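Local atomic coordinates of Endoglucanase(Endo-1,4-beta-glucanase)protein (Pseudomonas stutzeri, PDB entry 6R2J), a protein that probably hydrolyses internal beta-1,4-glycosidic bonds of cellulose-like glucans, as an endoglucanase of glycosyl hydrolase family 5, and binds cellobiose. Residues K42-Y47 with L84-Q89; G176-S181 with P186-N191; A182-L187 with D211-K216. All coordinates share one frame; numbering follows the deposited sequence.

Contact 1 of 3, residues K42-Y47 with L84-Q89; sequences KHFKYY and LDLAAQ
Phe44 is laid against Leu86 and Ala87, yet the shortest polar bond here stays inside one helix: Tyr46 N donates to Lys42 O at 2.8 Å. Every backbone bond within 42-47 and 84-89 is of this helical kind, and what passes between the two helices is apolar. Phe44 supplies all of it from its side. The ring is carried toward the other helix with CG anti to the carbonyl carbon (chi1 -63°), and one face receives Leu86 CB and Ala87 N, both offset toward the rim. Leu86 CB stands 4.1 Å from the ring centroid, 25° off the normal, which qualifies as a CH-pi contact over the face; the two side chains cross at about a right angle. Phe44 CD1 also comes to 3.5 Å from Ala87 CA, and Phe44 CE1 lies 3.7 Å from Ala87 CB. With a methyl as its whole side chain, Ala87 lets the ring settle close to the backbone, and the two CA atoms of this pair are 5.9 Å apart. Toward the barrel, Ala87 and Leu84 touch strand 93-98. Helix-on-helix packing of this sort, between outer helices 41-49 and 74-89, which come before and after strand 54-59 in the chain, belongs to the outer layer of a TIM barrel.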
loop_
_atom_site.group_PDB
_atom_site.type_symbol
_atom_site.label_atom_id
_atom_site.label_comp_id
_atom_site.label_asym_id
_atom_site.label_seq_id
_atom_site.Cartn_x
_atom_site.Cartn_y
_atom_site.Cartn_z
ATOM N N LYS A 42 -5.754 13.749 14.440
ATOM C CA LYS A 42 -7.064 13.997 13.841
ATOM C C LYS A 42 -7.329 13.045 12.682
ATOM O O LYS A 42 -8.456 12.567 12.501
ATOM C CB LYS A 42 -7.169 15.441 13.371
ATOM C CG LYS A 42 -6.292 15.739 12.162
ATOM C CD LYS A 42 -6.362 17.206 11.745
ATOM C CE LYS A 42 -6.861 17.383 10.321
ATOM N NZ LYS A 42 -6.906 18.826 9.949
ATOM N N HIS A 43 -6.299 12.748 11.890
ATOM C CA HIS A 43 -6.475 11.864 10.748
ATOM C C HIS A 43 -6.833 10.454 11.200
ATOM O O HIS A 43 -7.803 9.860 10.717
ATOM C CB HIS A 43 -5.216 11.894 9.872
ATOM C CG HIS A 43 -4.878 13.266 9.385
ATOM N ND1 HIS A 43 -3.794 13.977 9.845
ATOM C CD2 HIS A 43 -5.508 14.068 8.497
ATOM C CE1 HIS A 43 -3.751 15.147 9.234
ATOM N NE2 HIS A 43 -4.799 15.238 8.434
ATOM N N PHE A 44 -6.088 9.908 12.143
ATOM C CA PHE A 44 -6.370 8.542 12.558
ATOM C C PHE A 44 -7.729 8.443 13.227
ATOM O O PHE A 44 -8.436 7.447 13.042
ATOM C CB PHE A 44 -5.269 8.074 13.477
ATOM C CG PHE A 44 -3.926 8.024 12.805
ATOM C CD1 PHE A 44 -3.506 6.868 12.155
ATOM C CD2 PHE A 44 -3.075 9.151 12.787
ATOM C CE1 PHE A 44 -2.274 6.820 11.555
ATOM C CE2 PHE A 44 -1.823 9.096 12.158
ATOM C CZ PHE A 44 -1.426 7.934 11.560
ATOM N N LYS A 45 -8.103 9.470 14.001
ATOM C CA LYS A 45 -9.412 9.529 14.644
ATOM C C LYS A 45 -10.532 9.611 13.612
ATOM O O LYS A 45 -11.547 8.908 13.723
ATOM C CB LYS A 45 -9.463 10.743 15.575
ATOM C CG LYS A 45 -10.756 10.949 16.403
ATOM C CD LYS A 45 -11.321 9.673 16.961
ATOM C CE LYS A 45 -12.426 9.944 17.969
ATOM N NZ LYS A 45 -12.785 11.364 18.117
ATOM N N TYR A 46 -10.386 10.480 12.611
ATOM C CA TYR A 46 -11.406 10.561 11.575
ATOM C C TYR A 46 -11.642 9.197 10.929
ATOM O O TYR A 46 -12.781 8.739 10.824
ATOM C CB TYR A 46 -11.038 11.594 10.510
ATOM C CG TYR A 46 -12.050 11.586 9.381
ATOM C CD1 TYR A 46 -13.304 12.123 9.553
ATOM C CD2 TYR A 46 -11.754 10.997 8.157
ATOM C CE1 TYR A 46 -14.239 12.075 8.521
ATOM C CE2 TYR A 46 -12.651 10.950 7.135
ATOM C CZ TYR A 46 -13.898 11.481 7.310
ATOM O OH TYR A 46 -14.813 11.424 6.279
ATOM N N TYR A 47 -10.586 8.535 10.463
ATOM C CA TYR A 47 -10.809 7.299 9.709
ATOM C C TYR A 47 -11.298 6.189 10.617
ATOM O O TYR A 47 -12.182 5.423 10.243
ATOM C CB TYR A 47 -9.570 6.925 8.896
ATOM C CG TYR A 47 -9.358 7.926 7.785
ATOM C CD1 TYR A 47 -10.121 7.880 6.602
ATOM C CD2 TYR A 47 -8.454 8.954 7.941
ATOM C CE1 TYR A 47 -9.955 8.828 5.590
ATOM C CE2 TYR A 47 -8.263 9.900 6.956
ATOM C CZ TYR A 47 -8.995 9.842 5.770
ATOM O OH TYR A 47 -8.763 10.798 4.801
ATOM N N LEU A 84 2.780 4.946 13.837
ATOM C CA LEU A 84 2.329 3.653 14.339
ATOM C C LEU A 84 1.654 3.804 15.693
ATOM O O LEU A 84 0.673 3.110 15.976
ATOM C CB LEU A 84 3.505 2.691 14.459
ATOM C CG LEU A 84 4.341 2.321 13.241
ATOM C CD1 LEU A 84 5.572 1.485 13.600
ATOM C CD2 LEU A 84 3.442 1.582 12.256
ATOM N N ASP A 85 2.166 4.702 16.542
ATOM C CA ASP A 85 1.562 4.907 17.860
ATOM C C ASP A 85 0.141 5.427 17.736
ATOM O O ASP A 85 -0.771 4.976 18.439
ATOM C CB ASP A 85 2.372 5.923 18.657
ATOM C CG ASP A 85 3.661 5.360 19.204
ATOM O OD1 ASP A 85 3.744 4.115 19.400
ATOM O OD2 ASP A 85 4.587 6.189 19.428
ATOM N N LEU A 86 -0.052 6.445 16.891
ATOM C CA LEU A 86 -1.361 7.078 16.762
ATOM C C LEU A 86 -2.352 6.135 16.099
ATOM O O LEU A 86 -3.519 6.066 16.504
ATOM C CB LEU A 86 -1.229 8.402 15.991
ATOM C CG LEU A 86 -0.418 9.503 16.700
ATOM C CD1 LEU A 86 -0.206 10.638 15.753
ATOM C CD2 LEU A 86 -1.108 9.973 17.959
ATOM N N ALA A 87 -1.892 5.366 15.102
ATOM C CA ALA A 87 -2.743 4.333 14.513
ATOM C C ALA A 87 -3.227 3.363 15.580
ATOM O O ALA A 87 -4.433 3.116 15.711
ATOM C CB ALA A 87 -2.008 3.603 13.373
ATOM N N ALA A 88 -2.300 2.833 16.386
ATOM C CA ALA A 88 -2.644 1.759 17.320
ATOM C C ALA A 88 -3.556 2.253 18.444
ATOM O O ALA A 88 -4.446 1.520 18.914
ATOM C CB ALA A 88 -1.369 1.159 17.922
ATOM N N GLN A 89 -3.329 3.483 18.910
ATOM C CA GLN A 89 -4.220 4.038 19.915
ATOM C C GLN A 89 -5.649 4.105 19.405
ATOM O O GLN A 89 -6.596 4.037 20.206
ATOM C CB GLN A 89 -3.777 5.442 20.307
ATOM C CG GLN A 89 -2.520 5.512 21.132
ATOM C CD GLN A 89 -2.058 6.942 21.372
ATOM O OE1 GLN A 89 -0.891 7.147 21.484
ATOM N NE2 GLN A 89 -2.962 7.919 21.432
#

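Contact 2 of 3, residues G176-S181 with P186-N191; sequences GERWSS and PLVNAN. With BGC (beta-D-glucopyranose), chain E; BGC (beta-D-glucopyranose), chain B.
Val188, Asn189 and Glu177 bury the most surface where 176-181 meets 186-191. Val188 reaches across with both methyls, and each has its own target. Val188 CG1, anti to the backbone N (chi1 161°), is 3.5 Å from Glu177 CB, while Val188 CG2 lies 3.6 Å from Arg178 CB. The valine thus straddles two successive side chains near their roots, crossing each at about a right angle, and the far ends of Glu177 and Arg178 lead away from it.

Asn189, the first residue beyond the helical turn, adds the polar link. Glu177 N donates to Asn189 OD1 at 3.1 Å; the donor lies in the carbonyl plane, on a lone pair, with a C=O...N angle of 125°. The amide's other end is held less firmly, since Asn189 ND2 gives only a weak bond to a water that itself donates to Glu177 O and Ser181 O. Gly176 suits this spot, because a beta carbon there would collide with Asn189 ND2.

Glu177 also turns its carboxylate back, so that Arg178 N donates to Glu177 OE1 at 2.9 Å. From there Arg178, Trp179 and Ser180 run with positive phi, a left-handed turn that faces the sugar. Arg178 NH2 donates to O6 of the glucose of chain B, and one face of the Trp179 ring is covered by C3 of the same glucose, 3.7 Å from Trp179 CD2. These residues belong to the cellobiose pocket.

The segment 176-181 leaves the end of strand 171-175, with Ser180 tied by backbone bonding to His206 at the end of the adjacent strand 201-206. After helix 185-188 and Asn189, the carbonyl of Ala190 accepts from Trp240 NE1 of helix 229-244.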
loop_
_atom_site.group_PDB
_atom_site.type_symbol
_atom_site.label_atom_id
_atom_site.label_comp_id
_atom_site.label_asym_id
_atom_site.label_seq_id
_atom_site.Cartn_x
_atom_site.Cartn_y
_atom_site.Cartn_z
ATOM N N GLY A 176 4.749 -6.571 -7.529
ATOM C CA GLY A 176 5.380 -7.050 -8.731
ATOM C C GLY A 176 5.713 -5.929 -9.708
ATOM O O GLY A 176 5.449 -4.747 -9.502
ATOM N N GLU A 177 6.307 -6.354 -10.808
ATOM C CA GLU A 177 6.777 -5.488 -11.875
ATOM C C GLU A 177 5.588 -4.847 -12.624
ATOM O O GLU A 177 4.395 -5.026 -12.285
ATOM C CB GLU A 177 7.769 -6.313 -12.709
ATOM C CG GLU A 177 8.397 -5.769 -13.952
ATOM C CD GLU A 177 9.226 -4.509 -13.791
ATOM O OE1 GLU A 177 8.681 -3.516 -14.254
ATOM O OE2 GLU A 177 10.392 -4.499 -13.293
ATOM N N ARG A 178 5.946 -4.010 -13.601
ATOM C CA ARG A 178 4.981 -3.210 -14.339
ATOM C C ARG A 178 4.111 -2.363 -13.415
ATOM O O ARG A 178 2.887 -2.303 -13.562
ATOM C CB ARG A 178 4.099 -4.057 -15.254
ATOM C CG ARG A 178 3.629 -3.265 -16.487
ATOM C CD ARG A 178 2.197 -3.602 -16.841
ATOM N NE ARG A 178 1.599 -2.528 -17.648
ATOM C CZ ARG A 178 1.299 -1.314 -17.183
ATOM N NH1 ARG A 178 1.517 -1.017 -15.883
ATOM N NH2 ARG A 178 0.780 -0.398 -18.018
ATOM N N TRP A 179 4.752 -1.708 -12.457
ATOM C CA TRP A 179 4.090 -0.815 -11.503
ATOM C C TRP A 179 3.109 -1.561 -10.603
ATOM O O TRP A 179 2.129 -0.985 -10.121
ATOM C CB TRP A 179 3.421 0.393 -12.161
ATOM C CG TRP A 179 4.311 1.176 -13.117
ATOM C CD1 TRP A 179 4.603 0.838 -14.411
ATOM C CD2 TRP A 179 4.986 2.435 -12.874
ATOM N NE1 TRP A 179 5.426 1.795 -14.981
ATOM C CE2 TRP A 179 5.662 2.789 -14.064
ATOM C CE3 TRP A 179 5.094 3.288 -11.772
ATOM C CZ2 TRP A 179 6.415 3.973 -14.180
ATOM C CZ3 TRP A 179 5.846 4.455 -11.898
ATOM C CH2 TRP A 179 6.492 4.780 -13.088
ATOM N N SER A 180 3.344 -2.860 -10.406
ATOM C CA SER A 180 2.440 -3.739 -9.661
ATOM C C SER A 180 0.990 -3.610 -10.144
ATOM O O SER A 180 0.045 -3.673 -9.361
ATOM C CB SER A 180 2.531 -3.531 -8.158
ATOM O OG SER A 180 2.141 -4.729 -7.498
ATOM N N SER A 181 0.829 -3.504 -11.458
ATOM C CA SER A 181 -0.481 -3.554 -12.085
ATOM C C SER A 181 -1.190 -4.884 -11.851
ATOM O O SER A 181 -0.650 -5.957 -12.117
ATOM C CB SER A 181 -0.293 -3.345 -13.589
ATOM O OG SER A 181 -1.487 -3.608 -14.289
ATOM N N PRO A 186 -0.675 -11.469 -14.314
ATOM C CA PRO A 186 -0.395 -12.850 -14.742
ATOM C C PRO A 186 0.565 -12.912 -15.891
ATOM O O PRO A 186 1.162 -13.967 -16.131
ATOM C CB PRO A 186 -1.760 -13.400 -15.171
ATOM C CG PRO A 186 -2.745 -12.441 -14.746
ATOM C CD PRO A 186 -2.087 -11.093 -14.527
ATOM N N LEU A 187 0.731 -11.815 -16.622
ATOM C CA LEU A 187 1.678 -11.812 -17.719
ATOM C C LEU A 187 3.044 -11.337 -17.255
ATOM O O LEU A 187 4.052 -11.909 -17.668
ATOM C CB LEU A 187 1.164 -10.978 -18.900
ATOM C CG LEU A 187 -0.165 -11.477 -19.481
ATOM C CD1 LEU A 187 -0.441 -10.980 -20.879
ATOM C CD2 LEU A 187 -0.275 -13.016 -19.519
ATOM N N VAL A 188 3.095 -10.348 -16.348
ATOM C CA VAL A 188 4.372 -9.747 -15.927
ATOM C C VAL A 188 5.062 -10.590 -14.855
ATOM O O VAL A 188 6.299 -10.698 -14.804
ATOM C CB VAL A 188 4.117 -8.302 -15.456
ATOM C CG1 VAL A 188 5.246 -7.803 -14.620
ATOM C CG2 VAL A 188 3.914 -7.384 -16.652
ATOM N N ASN A 189 4.270 -11.200 -13.992
ATOM C CA ASN A 189 4.745 -11.915 -12.822
ATOM C C ASN A 189 4.292 -13.370 -12.871
ATOM O O ASN A 189 3.898 -13.955 -11.847
ATOM C CB ASN A 189 4.259 -11.259 -11.524
ATOM C CG ASN A 189 4.466 -9.773 -11.510
ATOM O OD1 ASN A 189 5.604 -9.287 -11.536
ATOM N ND2 ASN A 189 3.368 -9.033 -11.487
ATOM N N ALA A 190 4.334 -13.982 -14.057
ATOM C CA ALA A 190 3.667 -15.271 -14.223
ATOM C C ALA A 190 4.243 -16.301 -13.272
ATOM O O ALA A 190 3.497 -17.090 -12.671
ATOM C CB ALA A 190 3.772 -15.760 -15.667
ATOM N N ASN A 191 5.577 -16.283 -13.114
ATOM C CA ASN A 191 6.302 -17.188 -12.230
ATOM C C ASN A 191 7.006 -16.453 -11.098
ATOM O O ASN A 191 8.183 -16.703 -10.840
ATOM C CB ASN A 191 7.381 -17.917 -13.009
ATOM C CG ASN A 191 6.838 -18.615 -14.223
ATOM O OD1 ASN A 191 6.768 -18.036 -15.321
ATOM N ND2 ASN A 191 6.441 -19.875 -14.039
HETATM C C2 BGC E . 0.224 0.721 -13.857
HETATM C C3 BGC E . -0.077 -0.171 -12.695
HETATM C C4 BGC E . -0.084 0.757 -11.525
HETATM C C5 BGC E . -0.555 2.159 -11.755
HETATM C C6 BGC E . -0.494 2.769 -10.387
HETATM C C1 BGC E . -0.114 2.228 -13.992
HETATM O O2 BGC E . -0.054 -0.109 -15.057
HETATM O O3 BGC E . 0.903 -1.200 -12.515
HETATM O O4 BGC E . -0.786 -0.078 -10.634
HETATM O O5 BGC E . 0.404 2.802 -12.724
HETATM O O6 BGC E . -0.469 4.211 -10.561
HETATM C C2 BGC B . 2.457 5.490 -15.042
HETATM C C3 BGC B . 2.052 4.208 -14.361
HETATM C C4 BGC B . 1.109 3.611 -15.369
HETATM C C5 BGC B . 1.761 3.361 -16.772
HETATM C C6 BGC B . 0.776 2.876 -17.863
HETATM C C1 BGC B . 3.343 5.176 -16.262
HETATM O O1 BGC B . 3.952 6.267 -16.878
HETATM O O2 BGC B . 3.226 6.360 -14.225
HETATM O O3 BGC B . 1.276 4.332 -13.163
HETATM O O4 BGC B . 0.492 2.346 -15.172
HETATM O O5 BGC B . 2.603 4.425 -17.362
HETATM O O6 BGC B . -0.105 1.945 -17.252
HETATM O O HOH W 1 1.987 -6.558 -12.944
#

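Contact 3 of 3, residues A182-L187 with D211-K216; sequences AYHWPL and DDFSGK. With BGC (beta-D-glucopyranose), chain B; BGC (beta-D-glucopyranose), chain E.
Phe213 points toward His184 and Tyr183; its CB meets the sugar, its ring atoms share one neighbour in His184 CE1, and CE2 meets Tyr183 as well. Phe213 CB is 3.3 Å from O6 of the chain B glucose. With CG anti to the carbonyl carbon (chi1 -50°), the ring turns its face to the edge of the imidazole: His184 CE1 sits 3.4 Å above the plane of the Phe213 ring, over its centre, which is why all six ring atoms lie at similar distances from it. The centroids are 4.5 Å apart and the planes meet at 60°, an edge-to-face pair in which His184 offers the edge and Phe213 the face. At the tip, Phe213 CZ is also 3.8 Å from His184 NE2, and Phe213 CE2 touches Tyr183 CD2 at 3.5 Å. The Tyr183 and Phe213 rings are slid apart, with planes at 28° and little overlap.

The three rings form an aromatic cluster joining the loop after strand 201-206, the sixth strand of this TIM barrel, to the turn leading into helix 185-188. Tyr183 CD2 also covers one face of the imidazole, whose ND1 is hydrogen-bonded to Ser181 OG, so His184 is fixed at more than one point. Replacing Phe213 by an alanine would probably leave the imidazole edge without its aromatic face, take away the ring carbon that Tyr183 CD2 rests against and end the cation-pi contact with Arg233.

The loop that presents Phe213 is braced locally. Asp212 OD1 takes two donors from the same face of its plane: Ser214 N at 3.0 Å, an Asx turn, and Ser214 OG at 2.6 Å. Ser214 OG in turn accepts from Lys216 N, making an ST turn. Beyond it, the bent Lys216 chain brings NZ to O2 of the chain B glucose, a weak bond.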
loop_
_atom_site.group_PDB
_atom_site.type_symbol
_atom_site.label_atom_id
_atom_site.label_comp_id
_atom_site.label_asym_id
_atom_site.label_seq_id
_atom_site.Cartn_x
_atom_site.Cartn_y
_atom_site.Cartn_z
ATOM N N ALA A 182 -2.435 -4.793 -11.399
ATOM C CA ALA A 182 -3.246 -5.982 -11.191
ATOM C C ALA A 182 -3.660 -6.618 -12.516
ATOM O O ALA A 182 -3.619 -7.846 -12.668
ATOM C CB ALA A 182 -4.479 -5.601 -10.374
ATOM N N TYR A 183 -4.049 -5.801 -13.494
ATOM C CA TYR A 183 -4.496 -6.331 -14.779
ATOM C C TYR A 183 -3.385 -7.119 -15.466
ATOM O O TYR A 183 -3.624 -8.187 -16.053
ATOM C CB TYR A 183 -4.968 -5.155 -15.657
ATOM C CG TYR A 183 -5.355 -5.581 -17.041
ATOM C CD1 TYR A 183 -6.568 -6.234 -17.272
ATOM C CD2 TYR A 183 -4.489 -5.394 -18.122
ATOM C CE1 TYR A 183 -6.910 -6.678 -18.540
ATOM C CE2 TYR A 183 -4.822 -5.848 -19.381
ATOM C CZ TYR A 183 -6.029 -6.473 -19.577
ATOM O OH TYR A 183 -6.368 -6.908 -20.821
ATOM N N HIS A 184 -2.154 -6.614 -15.383
ATOM C CA HIS A 184 -1.028 -7.191 -16.091
ATOM C C HIS A 184 -0.330 -8.286 -15.300
ATOM O O HIS A 184 0.584 -8.922 -15.850
ATOM C CB HIS A 184 -0.007 -6.087 -16.438
ATOM C CG HIS A 184 -0.553 -5.005 -17.330
ATOM N ND1 HIS A 184 -1.005 -3.788 -16.858
ATOM C CD2 HIS A 184 -0.721 -4.965 -18.676
ATOM C CE1 HIS A 184 -1.431 -3.052 -17.874
ATOM N NE2 HIS A 184 -1.261 -3.741 -18.990
ATOM N N TRP A 185 -0.737 -8.502 -14.038
ATOM C CA TRP A 185 -0.025 -9.380 -13.119
ATOM C C TRP A 185 0.284 -10.757 -13.709
ATOM O O TRP A 185 1.435 -11.210 -13.597
ATOM C CB TRP A 185 -0.869 -9.475 -11.841
ATOM C CG TRP A 185 -0.132 -10.122 -10.782
ATOM C CD1 TRP A 185 0.047 -11.470 -10.607
ATOM C CD2 TRP A 185 0.577 -9.481 -9.740
ATOM N NE1 TRP A 185 0.865 -11.700 -9.532
ATOM C CE2 TRP A 185 1.187 -10.494 -8.964
ATOM C CE3 TRP A 185 0.768 -8.148 -9.382
ATOM C CZ2 TRP A 185 1.984 -10.203 -7.834
ATOM C CZ3 TRP A 185 1.544 -7.863 -8.268
ATOM C CH2 TRP A 185 2.141 -8.885 -7.502
ATOM N N PRO A 186 -0.675 -11.469 -14.314
ATOM C CA PRO A 186 -0.395 -12.850 -14.742
ATOM C C PRO A 186 0.565 -12.912 -15.891
ATOM O O PRO A 186 1.162 -13.967 -16.131
ATOM C CB PRO A 186 -1.760 -13.400 -15.171
ATOM C CG PRO A 186 -2.745 -12.441 -14.746
ATOM C CD PRO A 186 -2.087 -11.093 -14.527
ATOM N N LEU A 187 0.731 -11.815 -16.622
ATOM C CA LEU A 187 1.678 -11.812 -17.719
ATOM C C LEU A 187 3.044 -11.337 -17.255
ATOM O O LEU A 187 4.052 -11.909 -17.668
ATOM C CB LEU A 187 1.164 -10.978 -18.900
ATOM C CG LEU A 187 -0.165 -11.477 -19.481
ATOM C CD1 LEU A 187 -0.441 -10.980 -20.879
ATOM C CD2 LEU A 187 -0.275 -13.016 -19.519
ATOM N N ASP A 211 -7.701 4.810 -18.967
ATOM C CA ASP A 211 -7.417 4.007 -20.148
ATOM C C ASP A 211 -5.979 3.557 -20.196
ATOM O O ASP A 211 -5.669 2.548 -20.845
ATOM C CB ASP A 211 -7.649 4.852 -21.376
ATOM C CG ASP A 211 -9.095 5.076 -21.665
ATOM O OD1 ASP A 211 -9.961 4.609 -20.894
ATOM O OD2 ASP A 211 -9.380 5.673 -22.731
ATOM N N ASP A 212 -5.095 4.290 -19.527
ATOM C CA ASP A 212 -3.673 3.981 -19.519
ATOM C C ASP A 212 -3.238 3.352 -18.210
ATOM O O ASP A 212 -2.038 3.242 -17.955
ATOM C CB ASP A 212 -2.869 5.248 -19.822
ATOM C CG ASP A 212 -3.005 6.304 -18.752
ATOM O OD1 ASP A 212 -3.625 6.030 -17.719
ATOM O OD2 ASP A 212 -2.482 7.420 -18.939
ATOM N N PHE A 213 -4.190 2.945 -17.369
ATOM C CA PHE A 213 -3.940 2.249 -16.114
ATOM C C PHE A 213 -3.238 3.118 -15.048
ATOM O O PHE A 213 -2.964 2.610 -13.927
ATOM C CB PHE A 213 -3.094 0.969 -16.291
ATOM C CG PHE A 213 -3.580 0.041 -17.351
ATOM C CD1 PHE A 213 -3.202 0.217 -18.672
ATOM C CD2 PHE A 213 -4.396 -1.019 -17.016
ATOM C CE1 PHE A 213 -3.656 -0.643 -19.658
ATOM C CE2 PHE A 213 -4.857 -1.908 -17.972
ATOM C CZ PHE A 213 -4.484 -1.728 -19.300
ATOM N N SER A 214 -2.947 4.401 -15.326
ATOM C CA SER A 214 -1.992 5.135 -14.494
ATOM C C SER A 214 -2.591 5.696 -13.209
ATOM O O SER A 214 -1.849 5.943 -12.253
ATOM C CB SER A 214 -1.387 6.290 -15.294
ATOM O OG SER A 214 -2.417 7.183 -15.704
ATOM N N GLY A 215 -3.891 5.966 -13.174
ATOM C CA GLY A 215 -4.452 6.650 -12.040
ATOM C C GLY A 215 -4.275 8.150 -12.065
ATOM O O GLY A 215 -4.649 8.809 -11.084
ATOM N N LYS A 216 -3.716 8.708 -13.147
ATOM C CA LYS A 216 -3.632 10.160 -13.303
ATOM C C LYS A 216 -4.976 10.755 -13.729
ATOM O O LYS A 216 -5.250 11.935 -13.464
ATOM C CB LYS A 216 -2.599 10.546 -14.363
ATOM C CG LYS A 216 -1.208 10.042 -14.128
ATOM C CD LYS A 216 -0.322 10.389 -15.380
ATOM C CE LYS A 216 0.639 9.238 -15.780
ATOM N NZ LYS A 216 1.428 8.627 -14.631
HETATM C C2 BGC B . 2.457 5.490 -15.042
HETATM C C3 BGC B . 2.052 4.208 -14.361
HETATM C C4 BGC B . 1.109 3.611 -15.369
HETATM C C5 BGC B . 1.761 3.361 -16.772
HETATM C C6 BGC B . 0.776 2.876 -17.863
HETATM C C1 BGC B . 3.343 5.176 -16.262
HETATM O O1 BGC B . 3.952 6.267 -16.878
HETATM O O2 BGC B . 3.226 6.360 -14.225
HETATM O O3 BGC B . 1.276 4.332 -13.163
HETATM O O4 BGC B . 0.492 2.346 -15.172
HETATM O O5 BGC B . 2.603 4.425 -17.362
HETATM O O6 BGC B . -0.105 1.945 -17.252
HETATM C C2 BGC E . 0.224 0.721 -13.857
HETATM C C3 BGC E . -0.077 -0.171 -12.695
HETATM C C4 BGC E . -0.084 0.757 -11.525
HETATM C C5 BGC E . -0.555 2.159 -11.755
HETATM C C6 BGC E . -0.494 2.769 -10.387
HETATM C C1 BGC E . -0.114 2.228 -13.992
HETATM O O2 BGC E . -0.054 -0.109 -15.057
HETATM O O3 BGC E . 0.903 -1.200 -12.515
HETATM O O4 BGC E . -0.786 -0.078 -10.634
HETATM O O5 BGC E . 0.404 2.802 -12.724
HETATM O O6 BGC E . -0.469 4.211 -10.561
#

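Overall arrangement
Along the chain, contact 1 closes before contacts 2 and 3 begin, and it lies across the barrel from them: its centre is 33 Å from that of contact 2 and 31 Å from that of contact 3, on opposite sides of the chain's centre. Contact 1 joins two early outer helices of the eight-stranded parallel barrel, far from the sugar. Contacts 2 and 3, with centres 10 Å apart, share Pro186, Leu187 and helix 185-188, and both touch the two glucose units. Following strands 171-175 and 201-206, they place adjoining loops around one glycan pocket, so sugar binding is on one side of the barrel and the helix packing of contact 1 on the other.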